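Uncharacterized protein with ferredoxin-like fold (Deinococcus radiodurans, PDB 3E8O) is of unknown function but is probably an antibiotic biosynthesis monooxygenase, with a ferredoxin-like fold of the dimeric alpha/beta barrel type. Local coordinates at residues 25-30 and 101-106; 48-53 and 72-77; 35-40 and 66-71. All coordinates share one frame; numbering follows the deposited sequence. Where two conformers were deposited one is given.

Contact 1: 25-30 and 101-106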
loop_
_atom_site.group_PDB
_atom_site.type_symbol
_atom_site.label_atom_id
_atom_site.label_comp_id
_atom_site.label_asym_id
_atom_site.label_seq_id
_atom_site.Cartn_x
_atom_site.Cartn_y
_atom_site.Cartn_z
ATOM N N THR A 25 -6.294 -3.654 -5.194
ATOM C CA THR A 25 -6.077 -2.723 -6.286
ATOM C C THR A 25 -7.391 -2.556 -7.068
ATOM O O THR A 25 -8.235 -3.452 -7.141
ATOM C CB THR A 25 -4.973 -3.184 -7.211
ATOM O OG1 THR A 25 -5.271 -4.489 -7.747
ATOM C CG2 THR A 25 -3.618 -3.226 -6.441
ATOM N N LEU A 26 -7.532 -1.370 -7.641
ATOM C CA LEU A 26 -8.715 -0.967 -8.423
ATOM C C LEU A 26 -8.382 0.280 -9.211
ATOM O O LEU A 26 -7.435 0.999 -8.852
ATOM C CB LEU A 26 -9.948 -0.711 -7.564
ATOM C CG LEU A 26 -9.965 0.456 -6.579
ATOM C CD1 LEU A 26 -11.424 0.671 -6.095
ATOM C CD2 LEU A 26 -8.957 0.295 -5.404
ATOM N N SER A 27 -9.132 0.539 -10.281
ATOM C CA SER A 27 -8.885 1.751 -11.064
ATOM C C SER A 27 -10.170 2.330 -11.579
ATOM O O SER A 27 -11.181 1.652 -11.662
ATOM C CB SER A 27 -7.928 1.466 -12.236
ATOM O OG SER A 27 -8.569 0.714 -13.247
ATOM N N ALA A 28 -10.108 3.600 -11.941
ATOM C CA ALA A 28 -11.254 4.292 -12.524
ATOM C C ALA A 28 -10.816 5.007 -13.785
ATOM O O ALA A 28 -9.660 5.411 -13.942
ATOM C CB ALA A 28 -11.862 5.306 -11.519
ATOM N N SER A 29 -11.790 5.212 -14.659
ATOM C CA SER A 29 -11.582 6.027 -15.842
ATOM C C SER A 29 -11.382 7.472 -15.418
ATOM O O SER A 29 -11.697 7.877 -14.307
ATOM C CB SER A 29 -12.822 5.952 -16.738
ATOM O OG SER A 29 -13.895 6.636 -16.141
ATOM N N ALA A 30 -10.878 8.283 -16.335
ATOM C CA ALA A 30 -10.642 9.702 -16.047
ATOM C C ALA A 30 -11.906 10.378 -15.557
ATOM O O ALA A 30 -11.869 11.210 -14.649
ATOM C CB ALA A 30 -10.068 10.428 -17.308
ATOM N N VAL A 101 -16.360 0.908 -12.007
ATOM C CA VAL A 101 -15.093 0.351 -11.489
ATOM C C VAL A 101 -15.309 -1.138 -11.367
ATOM O O VAL A 101 -16.065 -1.588 -10.512
ATOM C CB VAL A 101 -14.701 0.931 -10.125
ATOM C CG1 VAL A 101 -13.497 0.152 -9.529
ATOM C CG2 VAL A 101 -14.453 2.437 -10.264
ATOM N N THR A 102 -14.663 -1.890 -12.244
ATOM C CA THR A 102 -14.916 -3.325 -12.359
ATOM C C THR A 102 -13.716 -4.185 -12.087
ATOM O O THR A 102 -13.821 -5.412 -12.155
ATOM C CB THR A 102 -15.393 -3.700 -13.774
ATOM O OG1 THR A 102 -14.370 -3.391 -14.719
ATOM C CG2 THR A 102 -16.660 -2.956 -14.102
ATOM N N ASP A 103 -12.619 -3.580 -11.646
ATOM C CA ASP A 103 -11.371 -4.330 -11.489
ATOM C C ASP A 103 -10.890 -4.426 -10.058
ATOM O O ASP A 103 -9.715 -4.706 -9.796
ATOM C CB ASP A 103 -10.254 -3.772 -12.379
ATOM C CG ASP A 103 -9.880 -2.352 -12.045
ATOM O OD1 ASP A 103 -10.533 -1.744 -11.174
ATOM O OD2 ASP A 103 -8.956 -1.827 -12.713
ATOM N N LEU A 104 -11.750 -4.180 -9.095
ATOM C CA LEU A 104 -11.279 -4.336 -7.728
ATOM C C LEU A 104 -10.908 -5.779 -7.437
ATOM O O LEU A 104 -11.702 -6.689 -7.626
ATOM C CB LEU A 104 -12.372 -3.912 -6.732
ATOM C CG LEU A 104 -12.110 -4.106 -5.225
ATOM C CD1 LEU A 104 -10.893 -3.375 -4.710
ATOM C CD2 LEU A 104 -13.342 -3.769 -4.359
ATOM N N LYS A 105 -9.699 -5.988 -6.936
ATOM C CA LYS A 105 -9.220 -7.293 -6.507
ATOM C C LYS A 105 -8.520 -7.148 -5.180
ATOM O O LYS A 105 -7.650 -6.302 -5.035
ATOM C CB LYS A 105 -8.291 -7.963 -7.530
ATOM C CG LYS A 105 -7.921 -9.406 -7.161
ATOM C CD LYS A 105 -7.088 -10.096 -8.134
ATOM C CE LYS A 105 -6.680 -11.478 -7.646
ATOM N NZ LYS A 105 -7.846 -12.413 -7.539
ATOM N N ILE A 106 -8.930 -7.977 -4.241
ATOM C CA ILE A 106 -8.327 -7.969 -2.898
ATOM C C ILE A 106 -7.901 -9.367 -2.511
ATOM O O ILE A 106 -8.651 -10.325 -2.689
ATOM C CB ILE A 106 -9.337 -7.442 -1.845
ATOM C CG1 ILE A 106 -9.872 -6.033 -2.172
ATOM C CG2 ILE A 106 -8.728 -7.431 -0.424
ATOM C CD1 ILE A 106 -10.953 -5.533 -1.180
HETATM O O HOH W 1 -6.986 -4.311 -9.883
HETATM O O HOH W 2 -12.287 -0.473 -13.430
#

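Contact 2: 48-53 and 72-77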
loop_
_atom_site.group_PDB
_atom_site.type_symbol
_atom_site.label_atom_id
_atom_site.label_comp_id
_atom_site.label_asym_id
_atom_site.label_seq_id
_atom_site.Cartn_x
_atom_site.Cartn_y
_atom_site.Cartn_z
ATOM N N ARG A 48 -11.418 2.591 9.690
ATOM C CA ARG A 48 -10.417 2.751 10.733
ATOM C C ARG A 48 -11.005 2.715 12.115
ATOM O O ARG A 48 -10.292 2.525 13.061
ATOM C CB ARG A 48 -9.686 4.086 10.622
ATOM C CG ARG A 48 -8.680 4.102 9.576
ATOM C CD ARG A 48 -8.206 5.523 9.355
ATOM N NE ARG A 48 -7.432 5.502 8.136
ATOM C CZ ARG A 48 -7.368 6.472 7.238
ATOM N NH1 ARG A 48 -8.140 7.586 7.357
ATOM N NH2 ARG A 48 -6.569 6.273 6.185
ATOM N N GLN A 49 -12.294 2.986 12.214
ATOM C CA GLN A 49 -12.971 3.000 13.506
ATOM C C GLN A 49 -13.415 1.624 14.009
ATOM O O GLN A 49 -13.875 1.471 15.124
ATOM C CB GLN A 49 -14.225 3.880 13.421
ATOM C CG GLN A 49 -13.922 5.304 13.018
ATOM C CD GLN A 49 -15.149 6.114 12.907
ATOM O OE1 GLN A 49 -15.863 6.254 13.889
ATOM N NE2 GLN A 49 -15.421 6.675 11.723
ATOM N N GLU A 50 -13.272 0.636 13.161
ATOM C CA GLU A 50 -13.775 -0.695 13.439
ATOM C C GLU A 50 -12.912 -1.558 14.314
ATOM O O GLU A 50 -11.681 -1.467 14.330
ATOM C CB GLU A 50 -14.093 -1.433 12.120
ATOM C CG GLU A 50 -15.204 -0.778 11.321
ATOM C CD GLU A 50 -15.378 -1.331 9.914
ATOM O OE1 GLU A 50 -14.948 -2.482 9.648
ATOM O OE2 GLU A 50 -15.957 -0.584 9.058
ATOM N N ASP A 51 -13.593 -2.430 15.041
ATOM C CA ASP A 51 -12.920 -3.408 15.857
ATOM C C ASP A 51 -11.880 -4.172 15.016
ATOM O O ASP A 51 -12.175 -4.678 13.925
ATOM C CB ASP A 51 -13.937 -4.434 16.435
ATOM C CG ASP A 51 -14.921 -3.827 17.431
ATOM O OD1 ASP A 51 -14.624 -2.719 17.990
ATOM O OD2 ASP A 51 -15.982 -4.487 17.671
ATOM N N GLY A 52 -10.688 -4.256 15.561
ATOM C CA GLY A 52 -9.633 -5.027 14.944
ATOM C C GLY A 52 -8.910 -4.384 13.794
ATOM O O GLY A 52 -7.994 -4.986 13.274
ATOM N N CYS A 53 -9.325 -3.176 13.375
ATOM C CA CYS A 53 -8.672 -2.490 12.263
ATOM C C CYS A 53 -7.440 -1.783 12.767
ATOM O O CYS A 53 -7.537 -0.778 13.497
ATOM C CB CYS A 53 -9.603 -1.521 11.542
ATOM S SG CYS A 53 -8.801 -0.837 10.110
ATOM N N GLU A 72 -4.548 -2.803 4.141
ATOM C CA GLU A 72 -5.217 -3.006 5.430
ATOM C C GLU A 72 -4.457 -3.979 6.303
ATOM O O GLU A 72 -3.940 -4.959 5.818
ATOM C CB GLU A 72 -6.654 -3.590 5.245
ATOM C CG GLU A 72 -7.442 -3.030 4.090
ATOM C CD GLU A 72 -8.759 -3.693 3.794
ATOM O OE1 GLU A 72 -9.405 -4.203 4.741
ATOM O OE2 GLU A 72 -9.187 -3.653 2.601
ATOM N N HIS A 73 -4.453 -3.692 7.601
ATOM C CA HIS A 73 -3.943 -4.623 8.611
ATOM C C HIS A 73 -5.047 -4.862 9.619
ATOM O O HIS A 73 -5.630 -3.926 10.136
ATOM C CB HIS A 73 -2.713 -4.090 9.360
ATOM C CG HIS A 73 -1.522 -3.873 8.505
ATOM N ND1 HIS A 73 -0.371 -3.319 9.018
ATOM C CD2 HIS A 73 -1.294 -4.097 7.185
ATOM C CE1 HIS A 73 0.528 -3.246 8.049
ATOM N NE2 HIS A 73 -0.007 -3.698 6.928
ATOM N N TRP A 74 -5.372 -6.129 9.827
ATOM C CA TRP A 74 -6.429 -6.586 10.758
ATOM C C TRP A 74 -5.823 -7.433 11.839
ATOM O O TRP A 74 -4.927 -8.240 11.605
ATOM C CB TRP A 74 -7.493 -7.399 9.987
ATOM C CG TRP A 74 -8.302 -6.530 9.055
ATOM C CD1 TRP A 74 -8.062 -6.308 7.728
ATOM C CD2 TRP A 74 -9.417 -5.709 9.406
ATOM N NE1 TRP A 74 -8.940 -5.371 7.241
ATOM C CE2 TRP A 74 -9.798 -4.999 8.245
ATOM C CE3 TRP A 74 -10.124 -5.490 10.594
ATOM C CZ2 TRP A 74 -10.830 -4.094 8.237
ATOM C CZ3 TRP A 74 -11.157 -4.584 10.570
ATOM C CH2 TRP A 74 -11.493 -3.903 9.422
ATOM N N ASP A 75 -6.374 -7.322 13.036
ATOM C CA ASP A 75 -5.818 -8.055 14.176
ATOM C C ASP A 75 -5.861 -9.549 13.963
ATOM O O ASP A 75 -5.001 -10.269 14.386
ATOM C CB ASP A 75 -6.560 -7.697 15.453
ATOM C CG ASP A 75 -5.960 -8.346 16.630
ATOM O OD1 ASP A 75 -4.827 -7.962 17.001
ATOM O OD2 ASP A 75 -6.594 -9.302 17.124
ATOM N N ASN A 76 -6.938 -10.005 13.315
ATOM C CA ASN A 76 -7.118 -11.426 13.039
ATOM C C ASN A 76 -8.119 -11.592 11.921
ATOM O O ASN A 76 -8.810 -10.652 11.519
ATOM C CB ASN A 76 -7.528 -12.184 14.292
ATOM C CG ASN A 76 -8.757 -11.600 14.933
ATOM O OD1 ASN A 76 -9.840 -11.729 14.412
ATOM N ND2 ASN A 76 -8.580 -10.869 16.028
ATOM N N LEU A 77 -8.151 -12.801 11.383
ATOM C CA LEU A 77 -9.053 -13.130 10.288
ATOM C C LEU A 77 -10.507 -12.921 10.617
ATOM O O LEU A 77 -11.276 -12.451 9.791
ATOM C CB LEU A 77 -8.873 -14.558 9.790
ATOM C CG LEU A 77 -7.736 -14.802 8.838
ATOM C CD1 LEU A 77 -7.530 -16.331 8.628
ATOM C CD2 LEU A 77 -7.979 -14.116 7.501
#

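Contact 3: 35-40 and 66-71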
loop_
_atom_site.group_PDB
_atom_site.type_symbol
_atom_site.label_atom_id
_atom_site.label_comp_id
_atom_site.label_asym_id
_atom_site.label_seq_id
_atom_site.Cartn_x
_atom_site.Cartn_y
_atom_site.Cartn_z
ATOM N N HIS A 35 -14.579 10.949 -8.185
ATOM C CA HIS A 35 -15.618 10.297 -7.398
ATOM C C HIS A 35 -15.052 9.096 -6.629
ATOM O O HIS A 35 -15.360 8.866 -5.462
ATOM C CB HIS A 35 -16.813 9.864 -8.282
ATOM C CG HIS A 35 -17.545 11.019 -8.924
ATOM N ND1 HIS A 35 -17.977 10.996 -10.232
ATOM C CD2 HIS A 35 -17.850 12.251 -8.451
ATOM C CE1 HIS A 35 -18.547 12.154 -10.529
ATOM N NE2 HIS A 35 -18.494 12.927 -9.462
ATOM N N LEU A 36 -14.158 8.359 -7.282
ATOM C CA LEU A 36 -13.599 7.187 -6.605
ATOM C C LEU A 36 -12.673 7.587 -5.452
ATOM O O LEU A 36 -12.673 6.973 -4.382
ATOM C CB LEU A 36 -12.879 6.275 -7.576
ATOM C CG LEU A 36 -12.310 4.989 -6.960
ATOM C CD1 LEU A 36 -13.335 4.148 -6.199
ATOM C CD2 LEU A 36 -11.567 4.149 -8.028
ATOM N N ARG A 37 -11.945 8.669 -5.650
ATOM C CA ARG A 37 -11.049 9.126 -4.586
ATOM C C ARG A 37 -11.860 9.505 -3.366
ATOM O O ARG A 37 -11.517 9.198 -2.256
ATOM C CB ARG A 37 -10.155 10.308 -5.024
ATOM C CG ARG A 37 -9.168 9.968 -6.109
ATOM C CD ARG A 37 -8.246 11.136 -6.437
ATOM N NE ARG A 37 -7.450 10.881 -7.614
ATOM C CZ ARG A 37 -7.749 11.228 -8.857
ATOM N NH1 ARG A 37 -8.777 12.007 -9.129
ATOM N NH2 ARG A 37 -6.989 10.810 -9.833
ATOM N N GLN A 38 -12.947 10.227 -3.599
ATOM C CA GLN A 38 -13.813 10.651 -2.512
ATOM C C GLN A 38 -14.400 9.457 -1.769
ATOM O O GLN A 38 -14.455 9.414 -0.547
ATOM C CB GLN A 38 -14.938 11.600 -3.011
ATOM C CG GLN A 38 -15.846 12.025 -1.861
ATOM C CD GLN A 38 -17.073 12.797 -2.228
ATOM O OE1 GLN A 38 -17.793 12.466 -3.171
ATOM N NE2 GLN A 38 -17.354 13.819 -1.429
ATOM N N LEU A 39 -14.847 8.481 -2.541
ATOM C CA LEU A 39 -15.419 7.240 -1.964
ATOM C C LEU A 39 -14.403 6.487 -1.125
ATOM O O LEU A 39 -14.699 6.035 -0.021
ATOM C CB LEU A 39 -15.946 6.351 -3.079
ATOM C CG LEU A 39 -16.523 4.993 -2.668
ATOM C CD1 LEU A 39 -17.698 5.107 -1.701
ATOM C CD2 LEU A 39 -16.919 4.216 -3.956
ATOM N N LEU A 40 -13.180 6.380 -1.648
ATOM C CA LEU A 40 -12.117 5.669 -0.952
ATOM C C LEU A 40 -11.750 6.343 0.386
ATOM O O LEU A 40 -11.578 5.696 1.400
ATOM C CB LEU A 40 -10.884 5.474 -1.844
ATOM C CG LEU A 40 -10.999 4.464 -2.981
ATOM C CD1 LEU A 40 -9.820 4.576 -3.933
ATOM C CD2 LEU A 40 -11.125 3.023 -2.407
ATOM N N GLY A 66 -4.966 7.255 -11.560
ATOM C CA GLY A 66 -6.280 6.633 -11.657
ATOM C C GLY A 66 -6.284 5.194 -11.213
ATOM O O GLY A 66 -7.316 4.542 -11.266
ATOM N N HIS A 67 -5.129 4.717 -10.757
ATOM C CA HIS A 67 -4.964 3.331 -10.211
ATOM C C HIS A 67 -4.676 3.478 -8.729
ATOM O O HIS A 67 -3.793 4.229 -8.329
ATOM C CB HIS A 67 -3.869 2.589 -10.954
ATOM C CG HIS A 67 -4.208 2.332 -12.388
ATOM N ND1 HIS A 67 -4.422 1.069 -12.872
ATOM C CD2 HIS A 67 -4.430 3.183 -13.418
ATOM C CE1 HIS A 67 -4.718 1.143 -14.161
ATOM N NE2 HIS A 67 -4.710 2.417 -14.523
ATOM N N PHE A 68 -5.443 2.733 -7.943
ATOM C CA PHE A 68 -5.474 2.884 -6.488
ATOM C C PHE A 68 -5.170 1.580 -5.790
ATOM O O PHE A 68 -5.309 0.480 -6.333
ATOM C CB PHE A 68 -6.862 3.404 -6.056
ATOM C CG PHE A 68 -7.251 4.712 -6.719
ATOM C CD1 PHE A 68 -6.767 5.910 -6.260
ATOM C CD2 PHE A 68 -8.036 4.726 -7.873
ATOM C CE1 PHE A 68 -7.050 7.081 -6.886
ATOM C CE2 PHE A 68 -8.316 5.907 -8.503
ATOM C CZ PHE A 68 -7.823 7.083 -8.010
ATOM N N LEU A 69 -4.721 1.769 -4.554
ATOM C CA LEU A 69 -4.357 0.694 -3.652
ATOM C C LEU A 69 -5.122 0.845 -2.338
ATOM O O LEU A 69 -5.295 1.959 -1.833
ATOM C CB LEU A 69 -2.829 0.729 -3.388
ATOM C CG LEU A 69 -2.109 -0.329 -2.540
ATOM C CD1 LEU A 69 -2.189 -1.730 -3.162
ATOM C CD2 LEU A 69 -0.618 0.065 -2.321
ATOM N N ILE A 70 -5.530 -0.286 -1.791
ATOM C CA ILE A 70 -6.169 -0.378 -0.499
ATOM C C ILE A 70 -5.281 -1.301 0.338
ATOM O O ILE A 70 -5.117 -2.493 0.030
ATOM C CB ILE A 70 -7.610 -0.913 -0.528
ATOM C CG1 ILE A 70 -8.512 -0.186 -1.536
ATOM C CG2 ILE A 70 -8.201 -0.858 0.859
ATOM C CD1 ILE A 70 -9.910 -0.736 -1.648
ATOM N N THR A 71 -4.710 -0.753 1.405
ATOM C CA THR A 71 -3.777 -1.439 2.298
ATOM C C THR A 71 -4.411 -1.564 3.667
ATOM O O THR A 71 -4.794 -0.572 4.267
ATOM C CB THR A 71 -2.472 -0.659 2.375
ATOM O OG1 THR A 71 -1.956 -0.490 1.057
ATOM C CG2 THR A 71 -1.433 -1.318 3.296
#

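Contact 1: 25-30 and 101-106
In the antiparallel sheet of the ferredoxin-like fold, Thr-25 near the end of strand 20-27 and Lys-105 at the start of strand 105-110 form a hydrogen-bonded pair. Thr-25 N donates to Lys-105 O over 3.0 Å, and Lys-105 N returns the bond to Thr-25 O over 2.9 Å. Leu-104 CA also brings its hydrogen to Thr-25 O, at 3.2 Å. Before this pair the chain loops out at Thr-102 and Asp-103, with Val-101 back beside the strand, and the carboxylate of Asp-103 bridges the gap. Its two oxygens make a fork against Ser-27: OD1 accepts from Ser-27 N at 2.8 Å, and OD2 from Ser-27 OG at 2.6 Å. Ser-27 OG sits between its own backbone N and carbonyl carbon (chi1 72°), which brings both donors of the residue before the fork. Each oxygen is met on its syn side, less than 20° out of the carboxylate plane. Two waters extend the link: one lies 2.7 Å from Thr-25 OG1 and donates to Asp-103 O, while the other donates to Ser-27 O and accepts from Thr-102 N. Leu-26 carries the apolar part, crossing Val-101 obliquely with CD1 4.0 Å from Val-101 CG1 and setting its CB against Leu-104 CD1. The second branch of Val-101, CG2, reaches Ala-28 CB at 4.1 Å. Leu-36 and Leu-96, from helices 33-47 and 87-98, close over Leu-26 and Val-101. Beyond Lys-105, Ile-106 pairs with a strand of the second subunit, so the sheet continues across the dimer. With both oxygens engaged by Ser-27, the Asp-103 carboxylate is fixed in rotation, and its two short bonds would probably favour the ionised form.

Contact 2: 48-53 and 72-77
Gly-52 O is approached by two donors from the end of strand 67-74: Asp-75 N gives it a hydrogen bond of 2.9 Å, and Trp-74 CA a longer C-H contact of 3.4 Å. Gly-52 belongs to a type II turn from Glu-50 to Cys-53, closed by Cys-53 N on Glu-50 O, and its positive phi (79°) suits glycine at that position. Cys-53, the last residue of the turn, forms with Trp-74 an antiparallel non-hydrogen-bonded pair with both side chains on the same face of the sheet. The indole is the main contact surface. Cys-53 SG, anti to its backbone N (chi1 -175°), lies over one ring face, offset toward the rim and 4.3 Å from the centroid of the Trp-74 six-membered ring, a sulfur-aromatic contact. Cys-53 CB packs closer, 3.6 Å from Trp-74 CZ3. At the ring edge the turn supplies oxygens: Asp-51 O lies in the ring plane, 3.5 Å from Trp-74 CZ3, and Glu-50 OE1 stands 3.7 Å from Trp-74 CH2. The stronger partner of that carboxylate oxygen is His-83 ND1, and the ring of His-83 also meets the indole. On the pyrrole side Trp-74 NE1 donates to Glu-72 OE1 at 2.8 Å, nearly straight at 165° and in the ring plane. Glu-72 OE2 is close to an oxygen of an unidentified bound molecule. Further along, Asn-76 is the N-cap of helix 77-84, its OD1 taking the N-H of Ala-79 and its ND2 donating to Asp-75 OD2 at 2.8 Å. The ring is thus fixed in its plane by the Glu-72 bond and against one face by Cys-53, while the oxygens at its rim would probably find the partly positive ring hydrogens favourable.

Contact 3: 35-40 and 66-71
The ring of Phe-68 lies between strand 67-74 and helix 33-47, and three helix side chains meet it from different directions. Leu-36 and Phe-68 slide past each other in opposite senses, bringing Leu-36 CD2 within 3.6 Å of Phe-68 CD2. Leu-40 comes in near the root of the ring, with CD1 3.8 Å from Phe-68 CG. Arg-37 passes at about a right angle: CG lies 3.7 Å from Phe-68 CE1, and the extended chain carries NE to the edge of the ring, in its plane, 3.8 Å from Phe-68 CZ. The guanidinium is turned 71° from the ring, so the two are far from stacked. What holds its charge is Glu-60 of strand 53-61, which forms a salt bridge with Arg-37 NE and also accepts the N-H of Gly-66. Two residues further along the strand, Ile-70 CD1 touches Leu-40 CD2 at 4.0 Å. The CB of Phe-68 points to the helix, and CG stands anti to the carbonyl carbon (chi1 -57°); Leu-26 of the neighbouring strand packs beside the side chain. Leu-62 of the second subunit covers Arg-37 and Leu-40. The helix and strand segments run 9° from parallel with axes 10.6 Å apart, a separation filled by these side chains without a cross-contact hydrogen bond. Helix 33-47 bridges the parallel strands 20-27 and 53-61 and covers strand 67-74 between them, the split beta-alpha-beta crossover of the ferredoxin-like fold.

Overall arrangement
From the N terminus, strand 20-27 opens contact 1, and helix 33-47 follows with the first half of contact 3. The loop at 48-53 then starts contact 2 before strand 53-61. Strand 67-74 closes contact 3 with its first part and contact 2 with its end, so these two cross along the chain and share a strand, about 19 Å apart between centres. Contact 1 closes last, at 101-106, enclosing both. It adjoins contact 3, since Leu-26 O and Phe-68 N probably share a hydrogen bond. Together they join strand 105-110, outermost within this chain, the central strands and the covering helix; contact 2 lies across the chain's centre from both.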